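Local atomic coordinates of uncharacterized protein lp_2219 (Lactobacillus plantarum, PDB entry 3HFQ), a protein that is of unknown function but belongs to the lactonase family of seven-bladed beta-propellers, consistent with a possible role in hydrolysing sugar lactones. Residues R190-A204 / A242-L254. The protein carries 1 engineered substitution. Numbering follows the deposited sequence.
Sequences RHLVFSPDGQYAFLA and AAAIRLSHDGHFL. With PO4 (phosphate ion), chain C.
The guanidinium of Arg190 lies with one face over Ala243, whose CB is offset toward the rim, while phosphate O2 sits in plane at its edge and receives bonds from NE (2.8 Å) and NH2. With CG anti to the backbone N (chi1 -168°) and the chain extended as far as NE, the side chain reaches across to the start of strand 242-247, where NH1 makes a weak, bent hydrogen bond to Ala243 O (3.1 Å, 129°). NH1 also rests over the centre of one face of the His191 ring, and at the edge of that ring water 1 bonds to ND1 (2.9 Å) and accepts from Ile245 N. Water 2 donates to both Leu192 O and Ile245 O. The two waters thus link strands 190-194 and 242-247, whose axes run parallel and approach to 6.5 Å, without direct backbone bonding.

Beyond the waters the contact turns apolar. Ile245 sends CG2 to the backbone of His191 and CD1 to Phe202 CB (4.0 Å). Val193 divides its branches: CG1 meets Leu254 CD1 (3.8 Å), the two side chains lying alongside with their ends pointing opposite ways, whereas CG2 reaches Leu247 CB. Phe202 lies obliquely against Leu254, whose CD2 approaches its CB. At the turn end of the strands Leu247 CD2 touches Pro196 CD (3.8 Å), and Pro196 CG comes to 3.3 Å from His249 O in the facing turn 248-251.

His144 and Arg259 also bind the phosphate, probably a crystallisation ion, and Glu206 forms a salt bridge with Arg190. Side chains interleaved between two four-stranded antiparallel sheets, with their innermost strands 189-194 and 241-247 side by side, illustrate how adjacent blades pack in a seven-bladed beta-propeller.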
loop_
_atom_site.group_PDB
_atom_site.type_symbol
_atom_site.label_atom_id
_atom_site.label_comp_id
_atom_site.label_asym_id
_atom_site.label_seq_id
_atom_site.Cartn_x
_atom_site.Cartn_y
_atom_site.Cartn_z
ATOM N N ARG A 190 -4.449 7.866 4.457
ATOM C CA ARG A 190 -4.408 6.948 3.320
ATOM C C ARG A 190 -3.994 5.525 3.678
ATOM O O ARG A 190 -4.784 4.588 3.534
ATOM C CB ARG A 190 -3.462 7.518 2.258
ATOM C CG ARG A 190 -3.512 6.828 0.892
ATOM C CD ARG A 190 -2.514 7.495 -0.053
ATOM N NE ARG A 190 -2.583 6.981 -1.418
ATOM C CZ ARG A 190 -1.975 5.879 -1.847
ATOM N NH1 ARG A 190 -1.236 5.148 -1.019
ATOM N NH2 ARG A 190 -2.101 5.510 -3.117
ATOM N N HIS A 191 -2.749 5.371 4.123
ATOM C CA HIS A 191 -2.198 4.070 4.508
ATOM C C HIS A 191 -1.537 4.177 5.879
ATOM O O HIS A 191 -1.213 5.272 6.336
ATOM C CB HIS A 191 -1.110 3.608 3.526
ATOM C CG HIS A 191 -1.635 3.034 2.239
ATOM N ND1 HIS A 191 -0.829 2.298 1.390
ATOM C CD2 HIS A 191 -2.845 3.092 1.660
ATOM C CE1 HIS A 191 -1.537 1.930 0.339
ATOM N NE2 HIS A 191 -2.765 2.394 0.468
ATOM N N LEU A 192 -1.328 3.033 6.518
ATOM C CA LEU A 192 -0.660 2.985 7.814
ATOM C C LEU A 192 0.178 1.717 7.893
ATOM O O LEU A 192 0.058 0.828 7.047
ATOM C CB LEU A 192 -1.677 3.024 8.968
ATOM C CG LEU A 192 -2.683 1.897 9.230
ATOM C CD1 LEU A 192 -1.983 0.643 9.757
ATOM C CD2 LEU A 192 -3.689 2.385 10.266
ATOM N N VAL A 193 1.037 1.646 8.904
ATOM C CA VAL A 193 1.885 0.483 9.113
ATOM C C VAL A 193 2.135 0.369 10.616
ATOM O O VAL A 193 2.351 1.376 11.292
ATOM C CB VAL A 193 3.236 0.617 8.350
ATOM C CG1 VAL A 193 4.038 1.808 8.881
ATOM C CG2 VAL A 193 4.029 -0.670 8.471
ATOM N N PHE A 194 2.075 -0.853 11.139
ATOM C CA PHE A 194 2.286 -1.091 12.563
ATOM C C PHE A 194 3.734 -1.422 12.890
ATOM O O PHE A 194 4.467 -1.956 12.056
ATOM C CB PHE A 194 1.413 -2.255 13.059
ATOM C CG PHE A 194 -0.008 -1.873 13.359
ATOM C CD1 PHE A 194 -0.988 -1.948 12.378
ATOM C CD2 PHE A 194 -0.366 -1.448 14.633
ATOM C CE1 PHE A 194 -2.311 -1.608 12.665
ATOM C CE2 PHE A 194 -1.688 -1.104 14.929
ATOM C CZ PHE A 194 -2.657 -1.184 13.948
ATOM N N SER A 195 4.127 -1.112 14.120
ATOM C CA SER A 195 5.472 -1.394 14.604
ATOM C C SER A 195 5.562 -2.895 14.873
ATOM O O SER A 195 4.544 -3.559 15.062
ATOM C CB SER A 195 5.738 -0.626 15.901
ATOM O OG SER A 195 4.850 -1.046 16.929
ATOM N N PRO A 196 6.785 -3.444 14.907
ATOM C CA PRO A 196 7.005 -4.874 15.153
ATOM C C PRO A 196 6.364 -5.408 16.438
ATOM O O PRO A 196 5.894 -6.546 16.466
ATOM C CB PRO A 196 8.530 -4.990 15.178
ATOM C CG PRO A 196 8.967 -3.892 14.259
ATOM C CD PRO A 196 8.064 -2.752 14.673
ATOM N N ASP A 197 6.346 -4.603 17.500
ATOM C CA ASP A 197 5.746 -5.058 18.755
ATOM C C ASP A 197 4.244 -4.795 18.809
ATOM O O ASP A 197 3.587 -5.095 19.807
ATOM C CB ASP A 197 6.438 -4.418 19.970
ATOM C CG ASP A 197 6.315 -2.904 20.000
ATOM O OD1 ASP A 197 5.598 -2.326 19.154
ATOM O OD2 ASP A 197 6.940 -2.288 20.890
ATOM N N GLY A 198 3.710 -4.227 17.728
ATOM C CA GLY A 198 2.285 -3.956 17.643
ATOM C C GLY A 198 1.718 -2.860 18.526
ATOM O O GLY A 198 0.501 -2.680 18.581
ATOM N N GLN A 199 2.589 -2.117 19.200
ATOM C CA GLN A 199 2.161 -1.048 20.100
ATOM C C GLN A 199 1.897 0.287 19.405
ATOM O O GLN A 199 1.109 1.100 19.894
ATOM C CB GLN A 199 3.216 -0.843 21.188
ATOM C CG GLN A 199 3.416 -2.047 22.093
ATOM C CD GLN A 199 2.276 -2.224 23.075
ATOM O OE1 GLN A 199 2.047 -1.372 23.936
ATOM N NE2 GLN A 199 1.550 -3.331 22.948
ATOM N N TYR A 200 2.548 0.506 18.265
ATOM C CA TYR A 200 2.406 1.760 17.527
ATOM C C TYR A 200 2.052 1.575 16.058
ATOM O O TYR A 200 2.341 0.541 15.459
ATOM C CB TYR A 200 3.714 2.557 17.607
ATOM C CG TYR A 200 4.144 2.883 19.017
ATOM C CD1 TYR A 200 3.699 4.043 19.650
ATOM C CD2 TYR A 200 4.958 2.009 19.736
ATOM C CE1 TYR A 200 4.050 4.324 20.970
ATOM C CE2 TYR A 200 5.315 2.281 21.058
ATOM C CZ TYR A 200 4.854 3.439 21.667
ATOM O OH TYR A 200 5.189 3.706 22.976
ATOM N N ALA A 201 1.421 2.595 15.489
ATOM C CA ALA A 201 1.065 2.588 14.079
ATOM C C ALA A 201 1.421 3.967 13.548
ATOM O O ALA A 201 1.324 4.959 14.269
ATOM C CB ALA A 201 -0.431 2.321 13.895
ATOM N N PHE A 202 1.840 4.027 12.292
ATOM C CA PHE A 202 2.211 5.289 11.672
ATOM C C PHE A 202 1.281 5.466 10.489
ATOM O O PHE A 202 1.238 4.633 9.583
ATOM C CB PHE A 202 3.683 5.229 11.265
ATOM C CG PHE A 202 4.591 4.909 12.421
ATOM C CD1 PHE A 202 4.953 5.897 13.336
ATOM C CD2 PHE A 202 5.001 3.601 12.652
ATOM C CE1 PHE A 202 5.709 5.582 14.468
ATOM C CE2 PHE A 202 5.755 3.275 13.781
ATOM C CZ PHE A 202 6.108 4.270 14.691
ATOM N N LEU A 203 0.524 6.557 10.523
ATOM C CA LEU A 203 -0.482 6.848 9.510
ATOM C C LEU A 203 -0.088 7.956 8.544
ATOM O O LEU A 203 0.243 9.068 8.955
ATOM C CB LEU A 203 -1.784 7.225 10.224
ATOM C CG LEU A 203 -2.998 7.697 9.429
ATOM C CD1 LEU A 203 -3.640 6.524 8.699
ATOM C CD2 LEU A 203 -3.995 8.332 10.394
ATOM N N ALA A 204 -0.141 7.656 7.253
ATOM C CA ALA A 204 0.213 8.650 6.254
ATOM C C ALA A 204 -1.001 9.491 5.884
ATOM O O ALA A 204 -2.073 8.960 5.594
ATOM C CB ALA A 204 0.781 7.969 5.015
ATOM N N ALA A 242 1.136 12.543 -0.092
ATOM C CA ALA A 242 1.919 11.432 0.440
ATOM C C ALA A 242 1.204 10.164 -0.030
ATOM O O ALA A 242 -0.004 10.188 -0.259
ATOM C CB ALA A 242 1.969 11.501 1.961
ATOM N N ALA A 243 1.934 9.063 -0.181
ATOM C CA ALA A 243 1.309 7.835 -0.666
ATOM C C ALA A 243 1.572 6.582 0.161
ATOM O O ALA A 243 0.785 6.234 1.044
ATOM C CB ALA A 243 1.720 7.591 -2.124
ATOM N N ALA A 244 2.671 5.897 -0.141
ATOM C CA ALA A 244 3.024 4.667 0.558
ATOM C C ALA A 244 3.838 4.927 1.813
ATOM O O ALA A 244 4.543 5.930 1.908
ATOM C CB ALA A 244 3.795 3.745 -0.375
ATOM N N ILE A 245 3.736 4.017 2.774
ATOM C CA ILE A 245 4.476 4.144 4.023
ATOM C C ILE A 245 4.972 2.758 4.440
ATOM O O ILE A 245 4.210 1.790 4.445
ATOM C CB ILE A 245 3.589 4.793 5.126
ATOM C CG1 ILE A 245 4.408 5.025 6.398
ATOM C CG2 ILE A 245 2.369 3.932 5.403
ATOM C CD1 ILE A 245 3.730 5.972 7.383
ATOM N N ARG A 246 6.259 2.666 4.762
ATOM C CA ARG A 246 6.871 1.391 5.143
ATOM C C ARG A 246 7.733 1.521 6.393
ATOM O O ARG A 246 8.252 2.592 6.690
ATOM C CB ARG A 246 7.757 0.879 4.008
ATOM C CG ARG A 246 7.080 0.817 2.653
ATOM C CD ARG A 246 6.096 -0.337 2.568
ATOM N NE ARG A 246 5.605 -0.491 1.203
ATOM C CZ ARG A 246 4.709 -1.395 0.825
ATOM N NH1 ARG A 246 4.195 -2.237 1.716
ATOM N NH2 ARG A 246 4.334 -1.460 -0.448
ATOM N N LEU A 247 7.904 0.418 7.111
ATOM C CA LEU A 247 8.713 0.420 8.323
ATOM C C LEU A 247 9.702 -0.737 8.249
ATOM O O LEU A 247 9.337 -1.845 7.858
ATOM C CB LEU A 247 7.812 0.254 9.548
ATOM C CG LEU A 247 8.445 0.354 10.938
ATOM C CD1 LEU A 247 8.882 1.790 11.208
ATOM C CD2 LEU A 247 7.429 -0.090 11.984
ATOM N N SER A 248 10.954 -0.483 8.615
ATOM C CA SER A 248 11.962 -1.540 8.580
ATOM C C SER A 248 11.572 -2.644 9.561
ATOM O O SER A 248 10.829 -2.403 10.510
ATOM C CB SER A 248 13.343 -0.977 8.932
ATOM O OG SER A 248 13.334 -0.341 10.195
ATOM N N HIS A 249 12.075 -3.851 9.322
ATOM C CA HIS A 249 11.768 -5.002 10.165
ATOM C C HIS A 249 12.117 -4.780 11.635
ATOM O O HIS A 249 11.420 -5.269 12.523
ATOM C CB HIS A 249 12.508 -6.241 9.653
ATOM C CG HIS A 249 12.055 -7.519 10.285
ATOM N ND1 HIS A 249 10.850 -8.120 9.968
ATOM C CD2 HIS A 249 12.629 -8.305 11.223
ATOM C CE1 HIS A 249 10.710 -9.217 10.684
ATOM N NE2 HIS A 249 11.773 -9.356 11.456
ATOM N N ASP A 250 13.197 -4.052 11.891
ATOM C CA ASP A 250 13.608 -3.783 13.264
ATOM C C ASP A 250 12.784 -2.651 13.879
ATOM O O ASP A 250 12.890 -2.378 15.071
ATOM C CB ASP A 250 15.109 -3.457 13.315
ATOM C CG ASP A 250 15.500 -2.311 12.398
ATOM O OD1 ASP A 250 16.716 -2.136 12.154
ATOM O OD2 ASP A 250 14.604 -1.580 11.928
ATOM N N GLY A 251 11.958 -2.008 13.058
ATOM C CA GLY A 251 11.114 -0.923 13.535
ATOM C C GLY A 251 11.823 0.397 13.799
ATOM O O GLY A 251 11.233 1.311 14.365
ATOM N N HIS A 252 13.077 0.510 13.368
ATOM C CA HIS A 252 13.865 1.719 13.599
ATOM C C HIS A 252 13.716 2.830 12.568
ATOM O O HIS A 252 13.980 3.997 12.870
ATOM C CB HIS A 252 15.345 1.350 13.704
ATOM C CG HIS A 252 15.668 0.500 14.893
ATOM N ND1 HIS A 252 16.596 -0.525 14.842
ATOM C CD2 HIS A 252 15.213 0.528 16.163
ATOM C CE1 HIS A 252 16.690 -1.084 16.032
ATOM N NE2 HIS A 252 15.860 -0.464 16.856
ATOM N N PHE A 253 13.307 2.482 11.354
ATOM C CA PHE A 253 13.177 3.488 10.312
ATOM C C PHE A 253 11.859 3.453 9.554
ATOM O O PHE A 253 11.393 2.390 9.141
ATOM C CB PHE A 253 14.355 3.356 9.347
ATOM C CG PHE A 253 15.685 3.611 9.999
ATOM C CD1 PHE A 253 16.094 4.908 10.285
ATOM C CD2 PHE A 253 16.499 2.551 10.383
ATOM C CE1 PHE A 253 17.296 5.148 10.949
ATOM C CE2 PHE A 253 17.705 2.780 11.050
ATOM C CZ PHE A 253 18.102 4.080 11.332
ATOM N N LEU A 254 11.269 4.634 9.382
ATOM C CA LEU A 254 10.000 4.790 8.679
ATOM C C LEU A 254 10.243 5.495 7.348
ATOM O O LEU A 254 11.033 6.438 7.267
ATOM C CB LEU A 254 9.027 5.616 9.527
ATOM C CG LEU A 254 7.576 5.750 9.050
ATOM C CD1 LEU A 254 6.851 4.412 9.219
ATOM C CD2 LEU A 254 6.871 6.819 9.868
HETATM P P PO4 C . -4.985 8.356 -4.323
HETATM O O1 PO4 C . -4.883 9.413 -5.487
HETATM O O2 PO4 C . -3.540 7.970 -3.831
HETATM O O3 PO4 C . -5.809 8.965 -3.124
HETATM O O4 PO4 C . -5.714 7.059 -4.851
HETATM O O HOH W 1 1.898 1.624 2.027
HETATM O O HOH W 2 1.444 0.070 4.313
#